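Local coordinates for uncharacterized protein C4B3.07 (Schizosaccharomyces pombe, PDB 3QTM) that is required for correct translation termination and directly inhibits ofd1, probably thereby stabilising the Sre1 transcription factor fragment that drives hypoxic gene expression, at residues Glu237-Asn242 with Val276-Val281; Lys267-Leu272 with Ala303-Asp308; Arg291-Ala296 with Val331-Asp336; Asn321-Ala326 with Glu339-Tyr344. All coordinates share one frame; numbering follows the deposited sequence.

Interaction 1 (Glu237-Asn242 with Val276-Val281)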
loop_
_atom_site.group_PDB
_atom_site.type_symbol
_atom_site.label_atom_id
_atom_site.label_comp_id
_atom_site.label_asym_id
_atom_site.label_seq_id
_atom_site.Cartn_x
_atom_site.Cartn_y
_atom_site.Cartn_z
ATOM N N GLU A 237 9.038 -5.283 -1.722
ATOM C CA GLU A 237 8.629 -5.931 -0.471
ATOM C C GLU A 237 7.105 -6.052 -0.354
ATOM O O GLU A 237 6.590 -7.069 0.134
ATOM C CB GLU A 237 9.179 -5.185 0.747
ATOM C CG GLU A 237 10.699 -5.177 0.856
ATOM C CD GLU A 237 11.240 -6.383 1.597
ATOM O OE1 GLU A 237 10.614 -7.464 1.513
ATOM O OE2 GLU A 237 12.288 -6.253 2.272
ATOM N N ALA A 238 6.383 -5.018 -0.784
ATOM C CA ALA A 238 4.921 -5.064 -0.741
ATOM C C ALA A 238 4.399 -6.066 -1.777
ATOM O O ALA A 238 3.410 -6.762 -1.550
ATOM C CB ALA A 238 4.317 -3.679 -0.983
ATOM N N VAL A 239 5.057 -6.129 -2.926
ATOM C CA VAL A 239 4.692 -7.133 -3.923
ATOM C C VAL A 239 4.992 -8.551 -3.412
ATOM O O VAL A 239 4.147 -9.433 -3.492
ATOM C CB VAL A 239 5.391 -6.885 -5.258
ATOM C CG1 VAL A 239 5.136 -8.049 -6.215
ATOM C CG2 VAL A 239 4.917 -5.562 -5.845
ATOM N N LEU A 240 6.185 -8.761 -2.866
ATOM C CA LEU A 240 6.508 -10.055 -2.281
ATOM C C LEU A 240 5.448 -10.482 -1.249
ATOM O O LEU A 240 4.990 -11.631 -1.253
ATOM C CB LEU A 240 7.902 -10.034 -1.649
ATOM C CG LEU A 240 8.325 -11.314 -0.923
ATOM C CD1 LEU A 240 8.294 -12.500 -1.874
ATOM C CD2 LEU A 240 9.706 -11.150 -0.320
ATOM N N ASN A 241 5.047 -9.552 -0.384
ATOM C CA ASN A 241 3.996 -9.813 0.600
ATOM C C ASN A 241 2.652 -10.231 -0.005
ATOM O O ASN A 241 1.997 -11.157 0.479
ATOM C CB ASN A 241 3.778 -8.595 1.494
ATOM C CG ASN A 241 2.653 -8.808 2.492
ATOM O OD1 ASN A 241 2.741 -9.680 3.354
ATOM N ND2 ASN A 241 1.586 -8.016 2.375
ATOM N N ASN A 242 2.219 -9.540 -1.051
ATOM C CA ASN A 242 0.978 -9.930 -1.715
ATOM C C ASN A 242 1.071 -11.326 -2.353
ATOM O O ASN A 242 0.139 -12.126 -2.236
ATOM C CB ASN A 242 0.522 -8.864 -2.715
ATOM C CG ASN A 242 -0.092 -7.628 -2.020
ATOM O OD1 ASN A 242 -1.248 -7.645 -1.592
ATOM N ND2 ASN A 242 0.690 -6.554 -1.916
ATOM N N VAL A 276 9.417 -16.279 -5.320
ATOM C CA VAL A 276 10.843 -16.527 -5.515
ATOM C C VAL A 276 11.437 -15.506 -6.465
ATOM O O VAL A 276 12.520 -14.964 -6.219
ATOM C CB VAL A 276 11.116 -17.948 -6.052
ATOM C CG1 VAL A 276 12.603 -18.112 -6.388
ATOM C CG2 VAL A 276 10.680 -18.983 -5.030
ATOM N N ASP A 277 10.721 -15.237 -7.555
ATOM C CA ASP A 277 11.207 -14.304 -8.564
ATOM C C ASP A 277 11.408 -12.927 -7.948
ATOM O O ASP A 277 12.447 -12.292 -8.141
ATOM C CB ASP A 277 10.233 -14.231 -9.737
ATOM C CG ASP A 277 10.115 -15.562 -10.484
ATOM O OD1 ASP A 277 11.066 -16.371 -10.411
ATOM O OD2 ASP A 277 9.078 -15.798 -11.143
ATOM N N THR A 278 10.407 -12.491 -7.190
ATOM C CA THR A 278 10.429 -11.182 -6.558
ATOM C C THR A 278 11.463 -11.112 -5.429
ATOM O O THR A 278 12.146 -10.101 -5.278
ATOM C CB THR A 278 9.016 -10.766 -6.068
ATOM O OG1 THR A 278 8.154 -10.588 -7.204
ATOM C CG2 THR A 278 9.065 -9.460 -5.241
ATOM N N TRP A 279 11.595 -12.185 -4.655
ATOM C CA TRP A 279 12.668 -12.243 -3.652
ATOM C C TRP A 279 14.044 -12.037 -4.301
ATOM O O TRP A 279 14.895 -11.345 -3.753
ATOM C CB TRP A 279 12.651 -13.556 -2.858
ATOM C CG TRP A 279 13.762 -13.610 -1.838
ATOM C CD1 TRP A 279 13.703 -13.211 -0.531
ATOM C CD2 TRP A 279 15.107 -14.056 -2.059
ATOM N NE1 TRP A 279 14.926 -13.394 0.079
ATOM C CE2 TRP A 279 15.804 -13.909 -0.842
ATOM C CE3 TRP A 279 15.788 -14.571 -3.167
ATOM C CZ2 TRP A 279 17.146 -14.260 -0.704
ATOM C CZ3 TRP A 279 17.118 -14.916 -3.028
ATOM C CH2 TRP A 279 17.783 -14.765 -1.802
ATOM N N ASN A 280 14.249 -12.634 -5.474
ATOM C CA ASN A 280 15.502 -12.461 -6.210
ATOM C C ASN A 280 15.762 -11.012 -6.624
ATOM O O ASN A 280 16.898 -10.536 -6.570
ATOM C CB ASN A 280 15.576 -13.400 -7.432
ATOM C CG ASN A 280 16.113 -14.778 -7.072
ATOM O OD1 ASN A 280 15.460 -15.792 -7.309
ATOM N ND2 ASN A 280 17.298 -14.815 -6.469
ATOM N N VAL A 281 14.711 -10.312 -7.043
ATOM C CA VAL A 281 14.845 -8.898 -7.363
ATOM C C VAL A 281 15.275 -8.138 -6.101
ATOM O O VAL A 281 16.167 -7.302 -6.146
ATOM C CB VAL A 281 13.524 -8.315 -7.887
ATOM C CG1 VAL A 281 13.585 -6.787 -7.908
ATOM C CG2 VAL A 281 13.181 -8.899 -9.286
#

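Interaction 2 (Lys267-Leu272 with Ala303-Asp308)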
loop_
_atom_site.group_PDB
_atom_site.type_symbol
_atom_site.label_atom_id
_atom_site.label_comp_id
_atom_site.label_asym_id
_atom_site.label_seq_id
_atom_site.Cartn_x
_atom_site.Cartn_y
_atom_site.Cartn_z
ATOM N N LYS A 267 -2.010 -23.713 -8.192
ATOM C CA LYS A 267 -2.156 -22.274 -8.022
ATOM C C LYS A 267 -1.256 -21.758 -6.904
ATOM O O LYS A 267 -0.613 -20.724 -7.052
ATOM C CB LYS A 267 -3.614 -21.896 -7.767
ATOM C CG LYS A 267 -4.484 -22.000 -9.006
ATOM C CD LYS A 267 -5.966 -21.931 -8.673
ATOM C CE LYS A 267 -6.805 -21.831 -9.946
ATOM N NZ LYS A 267 -8.268 -21.874 -9.662
ATOM N N ALA A 268 -1.207 -22.485 -5.794
ATOM C CA ALA A 268 -0.345 -22.110 -4.679
ATOM C C ALA A 268 1.106 -22.080 -5.134
ATOM O O ALA A 268 1.862 -21.198 -4.745
ATOM C CB ALA A 268 -0.513 -23.074 -3.520
ATOM N N SER A 269 1.481 -23.043 -5.974
ATOM C CA SER A 269 2.853 -23.156 -6.456
ATOM C C SER A 269 3.239 -22.030 -7.405
ATOM O O SER A 269 4.387 -21.590 -7.416
ATOM C CB SER A 269 3.079 -24.511 -7.135
ATOM O OG SER A 269 2.866 -25.568 -6.215
ATOM N N SER A 270 2.291 -21.572 -8.213
ATOM C CA SER A 270 2.559 -20.431 -9.079
ATOM C C SER A 270 2.871 -19.195 -8.251
ATOM O O SER A 270 3.778 -18.419 -8.572
ATOM C CB SER A 270 1.373 -20.141 -9.992
ATOM O OG SER A 270 1.661 -20.543 -11.310
ATOM N N TRP A 271 2.108 -19.003 -7.185
ATOM C CA TRP A 271 2.311 -17.825 -6.357
ATOM C C TRP A 271 3.616 -17.914 -5.575
ATOM O O TRP A 271 4.323 -16.917 -5.425
ATOM C CB TRP A 271 1.102 -17.580 -5.453
ATOM C CG TRP A 271 -0.060 -17.107 -6.244
ATOM C CD1 TRP A 271 -1.248 -17.753 -6.436
ATOM C CD2 TRP A 271 -0.135 -15.892 -6.995
ATOM N NE1 TRP A 271 -2.063 -17.008 -7.255
ATOM C CE2 TRP A 271 -1.403 -15.860 -7.612
ATOM C CE3 TRP A 271 0.749 -14.822 -7.203
ATOM C CZ2 TRP A 271 -1.816 -14.795 -8.414
ATOM C CZ3 TRP A 271 0.340 -13.772 -8.007
ATOM C CH2 TRP A 271 -0.931 -13.767 -8.603
ATOM N N LEU A 272 3.947 -19.112 -5.105
ATOM C CA LEU A 272 5.198 -19.314 -4.386
ATOM C C LEU A 272 6.387 -19.047 -5.300
ATOM O O LEU A 272 7.365 -18.405 -4.898
ATOM C CB LEU A 272 5.265 -20.719 -3.784
ATOM C CG LEU A 272 4.309 -20.934 -2.607
ATOM C CD1 LEU A 272 4.284 -22.393 -2.145
ATOM C CD2 LEU A 272 4.663 -20.003 -1.460
ATOM N N ALA A 303 8.171 -27.198 -0.915
ATOM C CA ALA A 303 8.451 -28.595 -0.615
ATOM C C ALA A 303 7.265 -29.269 0.056
ATOM O O ALA A 303 7.006 -30.456 -0.152
ATOM C CB ALA A 303 9.683 -28.707 0.266
ATOM N N GLN A 304 6.543 -28.506 0.865
ATOM C CA GLN A 304 5.464 -29.063 1.674
ATOM C C GLN A 304 4.283 -29.554 0.832
ATOM O O GLN A 304 3.623 -30.537 1.174
ATOM C CB GLN A 304 4.995 -28.026 2.697
ATOM C CG GLN A 304 3.752 -28.429 3.465
ATOM C CD GLN A 304 3.258 -27.319 4.375
ATOM O OE1 GLN A 304 3.982 -26.860 5.267
ATOM N NE2 GLN A 304 2.016 -26.878 4.154
ATOM N N ILE A 305 4.030 -28.880 -0.281
ATOM C CA ILE A 305 2.807 -29.120 -1.042
ATOM C C ILE A 305 3.035 -29.825 -2.375
ATOM O O ILE A 305 2.098 -30.366 -2.965
ATOM C CB ILE A 305 2.053 -27.792 -1.310
ATOM C CG1 ILE A 305 2.862 -26.889 -2.245
ATOM C CG2 ILE A 305 1.756 -27.085 0.001
ATOM C CD1 ILE A 305 2.038 -25.828 -2.916
ATOM N N VAL A 306 4.273 -29.806 -2.858
ATOM C CA VAL A 306 4.562 -30.355 -4.179
ATOM C C VAL A 306 4.270 -31.862 -4.194
ATOM O O VAL A 306 4.523 -32.562 -3.215
ATOM C CB VAL A 306 6.009 -30.053 -4.616
ATOM C CG1 VAL A 306 6.988 -30.968 -3.901
ATOM C CG2 VAL A 306 6.148 -30.160 -6.136
ATOM N N GLN A 307 3.711 -32.352 -5.295
ATOM C CA GLN A 307 3.254 -33.743 -5.369
ATOM C C GLN A 307 4.306 -34.681 -5.955
ATOM O O GLN A 307 4.060 -35.866 -6.155
ATOM C CB GLN A 307 1.982 -33.828 -6.208
ATOM C CG GLN A 307 0.776 -33.152 -5.601
ATOM C CD GLN A 307 -0.397 -33.136 -6.558
ATOM O OE1 GLN A 307 -0.326 -32.535 -7.635
ATOM N NE2 GLN A 307 -1.485 -33.805 -6.176
ATOM N N ASP A 308 5.482 -34.137 -6.222
ATOM C CA ASP A 308 6.522 -34.863 -6.920
ATOM C C ASP A 308 7.796 -34.879 -6.079
ATOM O O ASP A 308 8.357 -33.826 -5.753
ATOM C CB ASP A 308 6.752 -34.196 -8.275
ATOM C CG ASP A 308 8.187 -34.259 -8.725
ATOM O OD1 ASP A 308 8.848 -35.292 -8.490
ATOM O OD2 ASP A 308 8.653 -33.275 -9.333
#

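Interaction 3 (Arg291-Ala296 with Val331-Asp336)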
loop_
_atom_site.group_PDB
_atom_site.type_symbol
_atom_site.label_atom_id
_atom_site.label_comp_id
_atom_site.label_asym_id
_atom_site.label_seq_id
_atom_site.Cartn_x
_atom_site.Cartn_y
_atom_site.Cartn_z
ATOM N N ARG A 291 18.359 -12.225 4.402
ATOM C CA ARG A 291 17.288 -12.410 3.432
ATOM C C ARG A 291 17.169 -13.872 2.989
ATOM O O ARG A 291 16.081 -14.338 2.645
ATOM C CB ARG A 291 17.495 -11.492 2.228
ATOM C CG ARG A 291 17.319 -10.003 2.563
ATOM C CD ARG A 291 17.199 -9.165 1.293
ATOM N NE ARG A 291 17.103 -7.741 1.591
ATOM C CZ ARG A 291 16.009 -7.142 2.058
ATOM N NH1 ARG A 291 14.901 -7.844 2.296
ATOM N NH2 ARG A 291 16.027 -5.834 2.291
ATOM N N LEU A 292 18.286 -14.596 3.021
ATOM C CA LEU A 292 18.290 -15.998 2.588
ATOM C C LEU A 292 17.287 -16.845 3.376
ATOM O O LEU A 292 16.743 -17.811 2.849
ATOM C CB LEU A 292 19.705 -16.582 2.646
ATOM C CG LEU A 292 20.664 -15.985 1.606
ATOM C CD1 LEU A 292 22.112 -16.132 2.024
ATOM C CD2 LEU A 292 20.423 -16.589 0.221
ATOM N N LEU A 293 17.013 -16.465 4.621
ATOM C CA LEU A 293 16.004 -17.180 5.405
ATOM C C LEU A 293 14.596 -17.031 4.820
ATOM O O LEU A 293 13.799 -17.952 4.901
ATOM C CB LEU A 293 16.012 -16.726 6.864
ATOM C CG LEU A 293 17.351 -16.882 7.586
ATOM C CD1 LEU A 293 17.221 -16.416 9.045
ATOM C CD2 LEU A 293 17.851 -18.333 7.493
ATOM N N LYS A 294 14.292 -15.872 4.241
ATOM C CA LYS A 294 13.014 -15.672 3.559
ATOM C C LYS A 294 12.896 -16.577 2.330
ATOM O O LYS A 294 11.837 -17.149 2.059
ATOM C CB LYS A 294 12.833 -14.207 3.154
ATOM C CG LYS A 294 11.550 -13.939 2.376
ATOM C CD LYS A 294 10.344 -14.511 3.111
ATOM C CE LYS A 294 9.035 -14.022 2.517
ATOM N NZ LYS A 294 8.898 -12.555 2.693
ATOM N N LEU A 295 13.991 -16.707 1.591
ATOM C CA LEU A 295 14.036 -17.640 0.466
ATOM C C LEU A 295 13.793 -19.060 0.972
ATOM O O LEU A 295 12.979 -19.803 0.421
ATOM C CB LEU A 295 15.388 -17.549 -0.258
ATOM C CG LEU A 295 15.682 -18.647 -1.290
ATOM C CD1 LEU A 295 14.573 -18.733 -2.351
ATOM C CD2 LEU A 295 17.047 -18.448 -1.945
ATOM N N ALA A 296 14.494 -19.422 2.040
ATOM C CA ALA A 296 14.343 -20.734 2.649
ATOM C C ALA A 296 12.883 -21.056 2.990
ATOM O O ALA A 296 12.406 -22.159 2.710
ATOM C CB ALA A 296 15.229 -20.845 3.890
ATOM N N VAL A 331 24.636 -14.819 10.203
ATOM C CA VAL A 331 23.243 -14.690 10.604
ATOM C C VAL A 331 22.901 -15.711 11.687
ATOM O O VAL A 331 23.197 -16.895 11.549
ATOM C CB VAL A 331 22.281 -14.877 9.402
ATOM C CG1 VAL A 331 20.849 -14.670 9.847
ATOM C CG2 VAL A 331 22.637 -13.911 8.275
ATOM N N GLU A 332 22.269 -15.248 12.759
ATOM C CA GLU A 332 21.859 -16.137 13.839
ATOM C C GLU A 332 20.674 -16.994 13.418
ATOM O O GLU A 332 19.673 -16.478 12.926
ATOM C CB GLU A 332 21.472 -15.339 15.085
ATOM C CG GLU A 332 20.538 -16.121 15.996
ATOM C CD GLU A 332 20.443 -15.558 17.403
ATOM O OE1 GLU A 332 21.147 -14.566 17.710
ATOM O OE2 GLU A 332 19.657 -16.119 18.203
ATOM N N LEU A 333 20.782 -18.299 13.625
ATOM C CA LEU A 333 19.690 -19.207 13.305
ATOM C C LEU A 333 18.822 -19.504 14.524
ATOM O O LEU A 333 19.333 -19.784 15.603
ATOM C CB LEU A 333 20.224 -20.523 12.728
ATOM C CG LEU A 333 20.974 -20.436 11.403
ATOM C CD1 LEU A 333 21.275 -21.824 10.875
ATOM C CD2 LEU A 333 20.173 -19.634 10.390
ATOM N N SER A 334 17.508 -19.445 14.339
ATOM C CA SER A 334 16.572 -19.941 15.335
ATOM C C SER A 334 16.673 -21.464 15.410
ATOM O O SER A 334 17.096 -22.110 14.451
ATOM C CB SER A 334 15.146 -19.547 14.958
ATOM O OG SER A 334 14.671 -20.353 13.890
ATOM N N PRO A 335 16.278 -22.045 16.553
ATOM C CA PRO A 335 16.275 -23.502 16.719
ATOM C C PRO A 335 15.541 -24.182 15.566
ATOM O O PRO A 335 15.926 -25.272 15.144
ATOM C CB PRO A 335 15.499 -23.703 18.027
ATOM C CG PRO A 335 15.708 -22.446 18.780
ATOM C CD PRO A 335 15.790 -21.348 17.754
ATOM N N ASP A 336 14.494 -23.534 15.070
ATOM C CA ASP A 336 13.724 -24.053 13.947
ATOM C C ASP A 336 14.613 -24.294 12.740
ATOM O O ASP A 336 14.648 -25.398 12.189
ATOM C CB ASP A 336 12.598 -23.084 13.576
ATOM C CG ASP A 336 11.368 -23.256 14.453
ATOM O OD1 ASP A 336 11.383 -24.140 15.340
ATOM O OD2 ASP A 336 10.385 -22.509 14.254
#

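Interaction 4 (Asn321-Ala326 with Glu339-Tyr344)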
loop_
_atom_site.group_PDB
_atom_site.type_symbol
_atom_site.label_atom_id
_atom_site.label_comp_id
_atom_site.label_asym_id
_atom_site.label_seq_id
_atom_site.Cartn_x
_atom_site.Cartn_y
_atom_site.Cartn_z
ATOM N N ASN A 321 20.671 -25.048 1.706
ATOM C CA ASN A 321 21.802 -24.255 1.250
ATOM C C ASN A 321 21.644 -22.801 1.679
ATOM O O ASN A 321 22.600 -22.164 2.116
ATOM C CB ASN A 321 21.930 -24.318 -0.276
ATOM C CG ASN A 321 22.466 -25.648 -0.772
ATOM O OD1 ASN A 321 22.971 -26.461 0.003
ATOM N ND2 ASN A 321 22.364 -25.872 -2.079
ATOM N N ALA A 322 20.428 -22.281 1.532
ATOM C CA ALA A 322 20.137 -20.896 1.873
ATOM C C ALA A 322 20.416 -20.673 3.354
ATOM O O ALA A 322 21.131 -19.741 3.721
ATOM C CB ALA A 322 18.693 -20.555 1.536
ATOM N N ILE A 323 19.861 -21.544 4.190
ATOM C CA ILE A 323 20.045 -21.476 5.634
ATOM C C ILE A 323 21.518 -21.613 6.041
ATOM O O ILE A 323 22.023 -20.832 6.848
ATOM C CB ILE A 323 19.222 -22.566 6.338
ATOM C CG1 ILE A 323 17.734 -22.364 6.060
ATOM C CG2 ILE A 323 19.504 -22.574 7.850
ATOM C CD1 ILE A 323 16.849 -23.442 6.663
ATOM N N LYS A 324 22.206 -22.600 5.476
ATOM C CA LYS A 324 23.629 -22.787 5.756
ATOM C C LYS A 324 24.465 -21.583 5.335
ATOM O O LYS A 324 25.393 -21.179 6.046
ATOM C CB LYS A 324 24.170 -24.049 5.073
ATOM C CG LYS A 324 24.498 -25.200 6.025
ATOM C CD LYS A 324 25.474 -26.214 5.394
ATOM C CE LYS A 324 24.765 -27.430 4.769
ATOM N NZ LYS A 324 24.161 -27.185 3.414
ATOM N N GLU A 325 24.155 -21.019 4.172
ATOM C CA GLU A 325 24.877 -19.839 3.711
ATOM C C GLU A 325 24.602 -18.613 4.592
ATOM O O GLU A 325 25.491 -17.800 4.837
ATOM C CB GLU A 325 24.521 -19.527 2.264
ATOM C CG GLU A 325 25.246 -18.309 1.735
ATOM C CD GLU A 325 24.714 -17.845 0.389
ATOM O OE1 GLU A 325 23.891 -18.575 -0.214
ATOM O OE2 GLU A 325 25.116 -16.748 -0.063
ATOM N N ALA A 326 23.361 -18.475 5.053
ATOM C CA ALA A 326 23.011 -17.400 5.968
ATOM C C ALA A 326 23.860 -17.507 7.236
ATOM O O ALA A 326 24.509 -16.545 7.639
ATOM C CB ALA A 326 21.538 -17.473 6.324
ATOM N N GLU A 339 17.390 -26.985 13.487
ATOM C CA GLU A 339 16.994 -28.388 13.403
ATOM C C GLU A 339 16.691 -28.825 11.971
ATOM O O GLU A 339 16.929 -29.980 11.611
ATOM C CB GLU A 339 15.796 -28.681 14.312
ATOM C CG GLU A 339 14.494 -28.031 13.875
ATOM C CD GLU A 339 13.431 -28.074 14.964
ATOM O OE1 GLU A 339 13.426 -29.042 15.757
ATOM O OE2 GLU A 339 12.605 -27.135 15.031
ATOM N N PHE A 340 16.171 -27.908 11.158
ATOM C CA PHE A 340 15.881 -28.234 9.767
ATOM C C PHE A 340 17.133 -28.689 9.035
ATOM O O PHE A 340 17.076 -29.604 8.213
ATOM C CB PHE A 340 15.265 -27.052 9.017
ATOM C CG PHE A 340 15.119 -27.295 7.543
ATOM C CD1 PHE A 340 16.146 -26.976 6.668
ATOM C CD2 PHE A 340 13.965 -27.872 7.029
ATOM C CE1 PHE A 340 16.023 -27.215 5.301
ATOM C CE2 PHE A 340 13.832 -28.111 5.665
ATOM C CZ PHE A 340 14.861 -27.783 4.799
ATOM N N VAL A 341 18.261 -28.049 9.321
ATOM C CA VAL A 341 19.503 -28.386 8.630
ATOM C C VAL A 341 20.177 -29.617 9.236
ATOM O O VAL A 341 20.886 -30.347 8.542
ATOM C CB VAL A 341 20.493 -27.203 8.588
ATOM C CG1 VAL A 341 19.812 -25.958 8.036
ATOM C CG2 VAL A 341 21.075 -26.940 9.971
ATOM N N GLU A 342 19.952 -29.844 10.528
ATOM C CA GLU A 342 20.424 -31.066 11.173
ATOM C C GLU A 342 19.644 -32.251 10.607
ATOM O O GLU A 342 20.224 -33.211 10.097
ATOM C CB GLU A 342 20.247 -30.998 12.697
ATOM C CG GLU A 342 20.832 -29.757 13.380
ATOM C CD GLU A 342 22.359 -29.724 13.405
ATOM O OE1 GLU A 342 22.925 -29.345 14.458
ATOM O OE2 GLU A 342 22.993 -30.064 12.380
ATOM N N ALA A 343 18.320 -32.163 10.687
ATOM C CA ALA A 343 17.446 -33.228 10.208
ATOM C C ALA A 343 17.655 -33.537 8.723
ATOM O O ALA A 343 17.314 -34.623 8.258
ATOM C CB ALA A 343 15.982 -32.883 10.485
ATOM N N TYR A 344 18.215 -32.588 7.981
ATOM C CA TYR A 344 18.417 -32.788 6.551
ATOM C C TYR A 344 19.624 -33.680 6.271
ATOM O O TYR A 344 19.486 -34.755 5.684
ATOM C CB TYR A 344 18.553 -31.450 5.817
ATOM C CG TYR A 344 18.666 -31.607 4.316
ATOM C CD1 TYR A 344 17.532 -31.730 3.523
ATOM C CD2 TYR A 344 19.908 -31.651 3.696
ATOM C CE1 TYR A 344 17.631 -31.886 2.151
ATOM C CE2 TYR A 344 20.021 -31.806 2.323
ATOM C CZ TYR A 344 18.879 -31.921 1.555
ATOM O OH TYR A 344 18.991 -32.080 0.191
#

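Interaction 1 (Glu237-Asn242 with Val276-Val281)
V239 and L240 bring helix 229-254 against T278 and W279 of helix 262-285. The two short helical segments run nearly antiparallel, 162° between their N-to-C directions, with axes 9.3 Å apart. Ahead of the touching pair, the carboxylate of E237 forms a salt bridge with R291, near the start of the next helix. V239 presents CG1, which lies 4.1 Å from OG1 of T278; the two side chains cross at about a right angle. The hydroxyl has a polar partner of its own, a weak hydrogen bond to N274 O one turn back in its helix.

The nearest CA pair across the segments is that of L240 and T278, 5.9 Å apart. The methyl CG2 of T278, placed anti to its backbone N (chi1 -66°, measured to OG1), rests 3.8 Å from both the N and the CB of L240 and thus packs on the backbone as well as on the root of the side chain. Farther out, CD1 of L240 comes to 4.3 Å from the backbone N of W279. One turn beyond A238, N242 folds its amide back, and ND2 bonds to A238 O at 2.8 Å from above the carbonyl plane, while its own backbone N reaches the opposite face.

All four touching residues are buried. W218 of helix 213-220 packs on V239, K294 of helix 292-305 lies against L240 and W279, and the indole NE1 bonds to R291 O, so this antiparallel pair sits within a layered array of helices, as expected of a tetratricopeptide-like solenoid.

Interaction 2 (Lys267-Leu272 with Ala303-Asp308)
The apolar part of this contact converges on one methyl group: CD1 of I305, in the last turn of helix 292-305, meets A268, S269 and L272 of helix 262-285. A268 offers CB at 3.8 Å. L272 comes from the next turn, its CD1 4.2 Å from I305 CD1, and the two side chains reach toward each other tip to tip. The three helix residues, at positions i, i+1 and i+4, therefore share one face and receive the isoleucine end between them. With chi1 at 67°, I305 holds CG1 between its own backbone N and carbonyl carbon, and the extended chi2 of 160° then carries CD1 outward to that face.

The polar element is S269, whose OG lies 3.4 Å from I305 CD1 and 4.2 Å from I305 CG1. This is packing and not a bond across the interface: the hydroxyl is hydrogen-bonded to I265 O, a turn earlier in its own helix. Its oxygen is thereby tied back to the helix while its flank meets the hydrocarbon of I305.

The helix ends just beyond: V306 is the first residue to leave helical angles, and the chain then turns toward D308, the N-cap of the following helix. D308 caps A310 N through a weak hydrogen bond to OD1, and its OD2 bonds separately to S311 OG.

The contact thus joins the N-terminal half of helix 262-285 to the C-terminal end of helix 292-305. Y250 of helix 229-254 packs on A268, A247 of the same helix packs on L272, and Y315 of helix 309-328 touches V306.

Interaction 3 (Arg291-Ala296 with Val331-Asp336)
L293, in the first turn of helix 292-305, divides its two methyl groups between V331 and L333 of the loop that leads into helix 335-343. CD1 lies 4.1 Å from CG1 of V331, the two side chains sliding past each other in opposite directions. CD2 lies 3.9 Å from CD2 of L333, where the side chains cross obliquely. At L293 CG stands anti to the carbonyl carbon (chi1 -57°) and chi2 is extended, which directs the terminal fork at the loop, one methyl to each residue.

Around this trio, P289 and E290 pack on V331, while I323 and Q327 of helix 309-328 pack on L333. Farther along the loop, S334 is the N-cap of helix 335-343, its OG making a weak hydrogen bond to Y337 N. On the helix side R291 forms a salt bridge with D286.

No hydrogen bond crosses between the two segments, and none of the three touching residues is buried. The association is thus purely apolar, a small near-surface patch in which one forked leucine joins an extended loop to the side of a helix.

Interaction 4 (Asn321-Ala326 with Glu339-Tyr344)
I323 turns its two branches to different partners: CG2 is anti to the backbone N and heads for V341, while CG1 is anti to the carbonyl carbon (chi1 -61°) and, through an extended chi2, carries CD1 to F340. The aromatic side chain has its own CG anti to the backbone N, chi1 173°, which swings the ring out from helix 335-343 toward helix 309-328.

CD1 of I323 then approaches the ring obliquely, 3.6 Å from CD1 of F340 and 4.1 Å from CE1 of F340, so that these two ring atoms take the contact. On the other branch, CG2 of I323 meets CG1 of V341 at 3.4 Å, closer than usual for two carbons, and that same valine methyl is 3.8 Å from I323 CB. The valine therefore packs tightly on the methyl and at normal distance on the branch point.

Beyond the pair, A296 of helix 292-305 also touches I323. M300 of helix 292-305 and A319 of helix 309-328 lie against F340.

With no hydrogen bond or charge pair joining the two segments, cohesion comes from hydrocarbon and ring surfaces alone. I323 is buried, whereas F340 and V341 are partly exposed, consistent with a final short helix packed on helix 309-328 by van der Waals contact and burial of apolar surface.

In the fold
The four contacts form a progression through the C-terminal helices, all on one side of the chain's centre. Interactions 1 and 2 share helix 262-285, with centres about 17 Å apart, while interactions 2 and 3 use the two ends of helix 292-305, about 20 Å apart between centres. R291 ties interaction 1 to interaction 3, and packing adds to the link, with L240 CD2 3.4 Å from K294 NZ. Interactions 3 and 4 lie nearest, about 8 Å between centres, joined by a probable hydrogen bond from V331 N to A326 O at 3.1 Å. Together they stack successive helices from 229-254 to 335-343.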